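Long-range contacts in glycoside hydrolase family 61 (Trichoderma reesei QM6a, PDB 5O2X), which probably cleaves cellulose oxidatively, as a copper-dependent lytic polysaccharide monooxygenase of Auxiliary Activity family 9: residues Pro52-His57 and Ala171-Gln176; Asp73-Gln78 and Val142-Asn147. One frame throughout, in Å; residues are numbered along the deposited sequence.

Interaction 1 (Pro52-His57 and Ala171-Gln176). With SO4 (sulfate ion), chain T.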
# COMPACT_ATOMS: atom_id res chain seq x y z
N PRO A 52 -1.34 -8.49 14.13
CA PRO A 52 -0.33 -7.59 13.61
C PRO A 52 0.05 -7.80 12.16
O PRO A 52 0.56 -6.86 11.53
CB PRO A 52 0.87 -7.85 14.56
CG PRO A 52 0.59 -9.17 15.23
CD PRO A 52 -0.88 -9.21 15.34
N ASP A 53 -0.15 -8.98 11.62
CA ASP A 53 0.20 -9.23 10.21
C ASP A 53 -0.49 -8.28 9.24
O ASP A 53 0.04 -8.03 8.16
CB ASP A 53 -0.14 -10.68 9.83
CG ASP A 53 0.83 -11.71 10.37
OD1 ASP A 53 1.89 -11.34 10.93
OD2 ASP A 53 0.49 -12.92 10.20
N ILE A 54 -1.70 -7.80 9.56
CA ILE A 54 -2.38 -6.91 8.58
C ILE A 54 -1.67 -5.57 8.45
O ILE A 54 -1.88 -4.87 7.44
CB ILE A 54 -3.85 -6.70 9.00
CG1 ILE A 54 -4.69 -6.09 7.86
CG2 ILE A 54 -3.98 -5.84 10.26
CD1 ILE A 54 -4.67 -6.84 6.55
N ILE A 55 -0.84 -5.19 9.42
CA ILE A 55 -0.29 -3.83 9.41
C ILE A 55 0.63 -3.63 8.22
O ILE A 55 0.45 -2.75 7.38
CB ILE A 55 0.40 -3.53 10.75
CG1 ILE A 55 -0.59 -3.67 11.94
CG2 ILE A 55 1.00 -2.14 10.71
CD1 ILE A 55 0.12 -3.75 13.27
N CYS A 56 1.67 -4.47 8.12
CA CYS A 56 2.71 -4.40 7.10
C CYS A 56 3.03 -5.79 6.51
O CYS A 56 4.12 -6.00 5.97
CB CYS A 56 3.96 -3.71 7.61
SG CYS A 56 3.74 -1.94 7.91
N HIS A 57 2.07 -6.71 6.57
CA HIS A 57 2.22 -8.07 6.03
C HIS A 57 2.90 -8.97 7.09
O HIS A 57 3.27 -8.54 8.19
CB HIS A 57 2.84 -8.13 4.64
CG HIS A 57 2.21 -9.17 3.74
ND1 HIS A 57 2.09 -10.49 4.13
CD2 HIS A 57 1.74 -9.06 2.48
CE1 HIS A 57 1.54 -11.14 3.12
NE2 HIS A 57 1.32 -10.29 2.10
N ALA A 171 -11.40 -12.92 1.10
CA ALA A 171 -10.65 -11.77 0.60
C ALA A 171 -9.17 -11.98 0.86
O ALA A 171 -8.79 -12.63 1.83
CB ALA A 171 -11.12 -10.49 1.30
N GLN A 172 -8.33 -11.38 0.01
CA GLN A 172 -6.89 -11.49 0.15
C GLN A 172 -6.27 -10.13 0.14
O GLN A 172 -6.42 -9.37 -0.82
CB GLN A 172 -6.31 -12.31 -1.01
CG GLN A 172 -6.80 -13.74 -1.07
CD GLN A 172 -6.37 -14.46 -2.33
OE1 GLN A 172 -5.68 -13.89 -3.18
NE2 GLN A 172 -6.80 -15.70 -2.47
N ASN A 173 -5.57 -9.76 1.22
CA ASN A 173 -4.98 -8.42 1.32
C ASN A 173 -3.48 -8.52 1.11
O ASN A 173 -2.80 -9.40 1.67
CB ASN A 173 -5.24 -7.81 2.69
CG ASN A 173 -6.69 -7.46 2.91
OD1 ASN A 173 -7.58 -8.29 2.74
ND2 ASN A 173 -6.93 -6.22 3.31
N TYR A 174 -2.93 -7.55 0.35
CA TYR A 174 -1.51 -7.54 0.01
C TYR A 174 -0.91 -6.20 0.41
O TYR A 174 -0.55 -5.36 -0.44
CB TYR A 174 -1.33 -7.78 -1.50
CG TYR A 174 -1.87 -9.13 -1.97
CD1 TYR A 174 -3.19 -9.32 -2.28
CD2 TYR A 174 -1.01 -10.22 -2.14
CE1 TYR A 174 -3.66 -10.52 -2.76
CE2 TYR A 174 -1.45 -11.44 -2.61
CZ TYR A 174 -2.79 -11.58 -2.96
OH TYR A 174 -3.20 -12.82 -3.43
N PRO A 175 -0.75 -5.95 1.73
CA PRO A 175 -0.13 -4.68 2.17
C PRO A 175 1.38 -4.70 1.98
O PRO A 175 2.04 -5.74 2.15
CB PRO A 175 -0.50 -4.63 3.67
CG PRO A 175 -0.60 -6.10 4.05
CD PRO A 175 -1.23 -6.76 2.85
N GLN A 176 1.90 -3.50 1.71
CA GLN A 176 3.34 -3.29 1.52
C GLN A 176 3.67 -1.93 2.15
O GLN A 176 3.11 -0.91 1.75
CB GLN A 176 3.66 -3.25 0.02
CG GLN A 176 3.34 -4.53 -0.75
CD GLN A 176 4.42 -5.56 -0.60
OE1 GLN A 176 5.32 -5.67 -1.45
NE2 GLN A 176 4.37 -6.33 0.48
S SO4 T . -6.06 -18.29 -5.81
O1 SO4 T . -6.97 -18.61 -6.93
O2 SO4 T . -5.79 -19.60 -5.19
O3 SO4 T . -4.86 -17.59 -6.33
O4 SO4 T . -6.68 -17.38 -4.91

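Interaction 2 (Asp73-Gln78 and Val142-Asn147). With MAN (alpha-D-mannopyranose), chain N; NAG (2-acetamido-2-deoxy-beta-D-glucopyranose), chain C; MAN (alpha-D-mannopyranose), chain M.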
# COMPACT_ATOMS: atom_id res chain seq x y z
N ASP A 73 5.04 15.26 -3.99
CA ASP A 73 5.71 14.29 -4.87
C ASP A 73 4.79 13.11 -5.16
O ASP A 73 3.93 12.75 -4.33
CB ASP A 73 7.00 13.74 -4.18
CG ASP A 73 8.15 14.71 -4.09
OD1 ASP A 73 8.04 15.79 -4.70
OD2 ASP A 73 9.20 14.33 -3.45
N THR A 74 4.98 12.50 -6.33
CA THR A 74 4.25 11.29 -6.63
C THR A 74 5.19 10.09 -6.51
O THR A 74 6.39 10.16 -6.74
CB THR A 74 3.55 11.25 -7.97
OG1 THR A 74 4.47 11.08 -9.00
CG2 THR A 74 2.56 12.37 -8.12
N ILE A 75 4.59 8.99 -6.06
CA ILE A 75 5.31 7.73 -5.83
C ILE A 75 4.63 6.66 -6.68
O ILE A 75 3.41 6.45 -6.59
CB ILE A 75 5.27 7.35 -4.35
CG1 ILE A 75 5.93 8.46 -3.51
CG2 ILE A 75 5.96 5.99 -4.15
CD1 ILE A 75 5.99 8.18 -2.04
N LEU A 76 5.43 6.02 -7.51
CA LEU A 76 5.01 4.90 -8.34
C LEU A 76 5.44 3.61 -7.67
O LEU A 76 6.60 3.44 -7.28
CB LEU A 76 5.64 5.05 -9.75
CG LEU A 76 5.35 3.90 -10.71
CD1 LEU A 76 5.29 4.44 -12.10
CD2 LEU A 76 6.41 2.78 -10.58
N PHE A 77 4.48 2.69 -7.53
CA PHE A 77 4.72 1.35 -6.99
C PHE A 77 4.77 0.36 -8.15
O PHE A 77 3.87 0.34 -8.98
CB PHE A 77 3.59 0.93 -6.07
CG PHE A 77 3.36 1.84 -4.92
CD1 PHE A 77 4.13 1.80 -3.76
CD2 PHE A 77 2.34 2.78 -5.01
CE1 PHE A 77 3.88 2.67 -2.73
CE2 PHE A 77 2.05 3.62 -3.98
CZ PHE A 77 2.81 3.58 -2.84
N GLN A 78 5.82 -0.46 -8.20
CA GLN A 78 6.00 -1.48 -9.25
C GLN A 78 5.79 -2.87 -8.68
O GLN A 78 6.63 -3.35 -7.90
CB GLN A 78 7.39 -1.36 -9.84
CG GLN A 78 7.70 -2.41 -10.93
CD GLN A 78 6.93 -2.09 -12.19
OE1 GLN A 78 7.23 -1.08 -12.86
NE2 GLN A 78 5.94 -2.92 -12.53
N VAL A 142 0.59 7.17 -6.41
CA VAL A 142 -0.05 7.95 -5.32
C VAL A 142 0.69 9.26 -5.20
O VAL A 142 1.89 9.33 -5.39
CB VAL A 142 -0.09 7.13 -3.99
CG1 VAL A 142 1.29 7.04 -3.36
CG2 VAL A 142 -1.13 7.67 -3.02
N LYS A 143 -0.04 10.30 -4.79
CA LYS A 143 0.54 11.60 -4.52
C LYS A 143 0.59 11.87 -3.02
O LYS A 143 -0.43 11.75 -2.33
CB LYS A 143 -0.24 12.68 -5.26
CG LYS A 143 0.26 14.07 -4.93
CD LYS A 143 -0.40 15.13 -5.81
CE LYS A 143 -0.34 16.52 -5.18
NZ LYS A 143 -1.10 17.55 -5.96
N ILE A 144 1.77 12.23 -2.53
CA ILE A 144 1.86 12.68 -1.14
C ILE A 144 1.19 14.08 -1.08
O ILE A 144 1.56 14.97 -1.85
CB ILE A 144 3.31 12.76 -0.70
CG1 ILE A 144 3.98 11.39 -0.82
CG2 ILE A 144 3.40 13.31 0.70
CD1 ILE A 144 3.31 10.25 -0.09
N PRO A 145 0.19 14.28 -0.23
CA PRO A 145 -0.57 15.56 -0.24
C PRO A 145 0.35 16.76 -0.16
O PRO A 145 1.31 16.78 0.62
CB PRO A 145 -1.45 15.42 0.99
CG PRO A 145 -1.73 13.95 1.10
CD PRO A 145 -0.41 13.31 0.71
N ASP A 146 0.04 17.78 -0.96
CA ASP A 146 0.82 19.00 -0.99
C ASP A 146 0.96 19.65 0.38
O ASP A 146 2.00 20.24 0.67
CB ASP A 146 0.15 20.03 -1.93
CG ASP A 146 0.19 19.67 -3.39
OD1 ASP A 146 1.26 19.31 -3.84
OD2 ASP A 146 -0.82 19.83 -4.12
N ASN A 147 -0.09 19.54 1.18
CA ASN A 147 -0.11 20.20 2.48
C ASN A 147 0.22 19.30 3.66
O ASN A 147 0.10 19.70 4.83
CB ASN A 147 -1.43 20.93 2.66
CG ASN A 147 -1.50 22.17 1.78
OD1 ASN A 147 -0.50 22.61 1.19
ND2 ASN A 147 -2.67 22.74 1.68
C1 MAN N . 7.14 9.37 -13.69
C2 MAN N . 8.02 9.46 -12.46
C3 MAN N . 7.38 8.68 -11.29
C4 MAN N . 5.98 9.21 -11.06
C5 MAN N . 5.19 9.07 -12.35
C6 MAN N . 3.80 9.63 -12.25
O2 MAN N . 8.23 10.80 -12.08
O3 MAN N . 8.21 8.81 -10.14
O4 MAN N . 5.38 8.48 -10.00
O5 MAN N . 5.81 9.77 -13.41
O6 MAN N . 3.84 11.00 -11.76
C1 NAG C . 7.23 -3.57 -16.90
C2 NAG C . 8.49 -3.14 -17.59
C3 NAG C . 9.51 -4.27 -17.46
C4 NAG C . 9.75 -4.65 -16.03
C5 NAG C . 8.43 -4.87 -15.30
C6 NAG C . 8.62 -4.95 -13.81
C7 NAG C . 8.83 -1.83 -19.61
C8 NAG C . 8.47 -1.64 -21.05
N2 NAG C . 8.23 -2.83 -18.98
O3 NAG C . 10.76 -3.94 -18.09
O4 NAG C . 10.55 -5.84 -15.92
O5 NAG C . 7.53 -3.75 -15.52
O6 NAG C . 9.28 -3.81 -13.30
O7 NAG C . 9.62 -1.06 -19.03
C1 MAN M . 5.54 1.40 -15.97
C2 MAN M . 6.89 1.13 -15.37
C3 MAN M . 7.98 1.86 -16.11
C4 MAN M . 7.92 1.61 -17.59
C5 MAN M . 6.50 1.84 -18.11
C6 MAN M . 6.33 1.42 -19.55
O2 MAN M . 7.11 -0.28 -15.44
O3 MAN M . 9.27 1.49 -15.61
O4 MAN M . 8.81 2.52 -18.25
O5 MAN M . 5.53 1.12 -17.35
O6 MAN M . 5.05 1.81 -20.04

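Interaction 1 (Pro52-His57 and Ala171-Gln176)
H57 and P175 bring the two backbones together, their CA atoms 5.6 Å apart where the weakly bonded helix 53-56 ends against the strand starting at Q172; no hydrogen bond joins the segments. H57, leaving helical geometry with positive phi (85°), turns its side chain onto the strand. The imidazole meets the proline at about a right angle: CD2 of H57 lies 3.8 Å from CD of P175 and brings the ring edge, in plane, to within 3.3 Å of O of P175. That oxygen accepts a nearly straight hydrogen bond from NE2 of Q176 (2.9 Å) and lies in the amide plane of Q176, whose OE1 accepts from N of I4. Histidine suits the place, its ring offering carbon to the proline while NE2 is hydrogen-bonded to the carbonyl of G42. The P175 ring is wedged against the helix end, CG 3.7 Å from N of H57 and 3.8 Å from O of I54; proline is compact and has no N-H to satisfy. R156 binds the O atoms of I54 and I55. The tip of I54, CD1, crosses N173 at a slant, 4.0 Å from ND2 and equally near CB; Y49 and E158 grip the N173 amide. The OH of Y174 donates a hydrogen bond to OE1 of Q172 (2.7 Å) from above the carbonyl plane (36° out of it); NE2 of Q172 binds a sulfate. Y174 completes the copper site with H86 and the methylated histidine at position 1, as the tyrosine beside the AA9 histidine brace. The contact, with the C56-C177 disulfide, seats helix 53-56 on strand 172-183, which pairs antiparallel with strand 151-161.

Interaction 2 (Asp73-Gln78 and Val142-Asn147)
T74 and I75 pair antiparallel with K143 and V142, and side chains meet on both faces of the sheet, closely on that of I75 and V142 and at one point on that of T74 and K143. I75 and V142 form the hydrogen-bonded pair, with I75 N to V142 O at 2.8 Å and V142 N to I75 O at 2.9 Å; I144 N adds a bond to D73 O, also 2.9 Å. In the conformer described here, CG1 of V142 is a bump fitted between two neighbours. It sits between the backbone N and carbonyl carbon (chi1 74°), which directs it obliquely at the F77 ring, 3.6 Å from CE2, and it lies 4.1 Å from CB of I75. CG2 of I75 lies over one face of that ring, offset toward the rim. From the other end of I75, CD1 reaches CD1 of I144 at 3.9 Å, methyl tip to methyl tip. Beta-branched residues suit this strand pair, their broad shoulders filling the space beside the backbone, while flat F77 also stacks on H157. The face of T74 and K143 is more polar. CG2 of T74 rests 4.0 Å from CB of K143, whose extended chain, in the conformer described here, carries NZ away to a salt bridge with D146. OG1 of T74 hydrogen-bonds O6 (2.8 Å) and O4 of a mannose; OE1 of Q78 accepts from O2 of another. Here an outermost strand, 139-143, pairs with its neighbour 74-80 at the border of one sheet of the immunoglobulin-like beta-sandwich known for AA9 enzymes.

Overall arrangement
Interactions 1 and 2 lie on opposite sides of the chain's centre, with their own centres 20 Å apart; the nearest atoms come to about 6 Å without touching. Along the chain, interaction 2 is nested within the loop that interaction 1 closes. The strands involved, 172-183 on one side and 74-80 with 139-143 on the other, lie in different sheets, yet strand 74-80 links the contacts, since W79 follows Q78 and touches Y174. Of the two, interaction 1 holds the copper-site residue: the side chain of Y174 is about 3 Å from the metal. Interaction 2 instead lies against glycan sugars, two mannoses and an N-acetylglucosamine, attached to the protein itself.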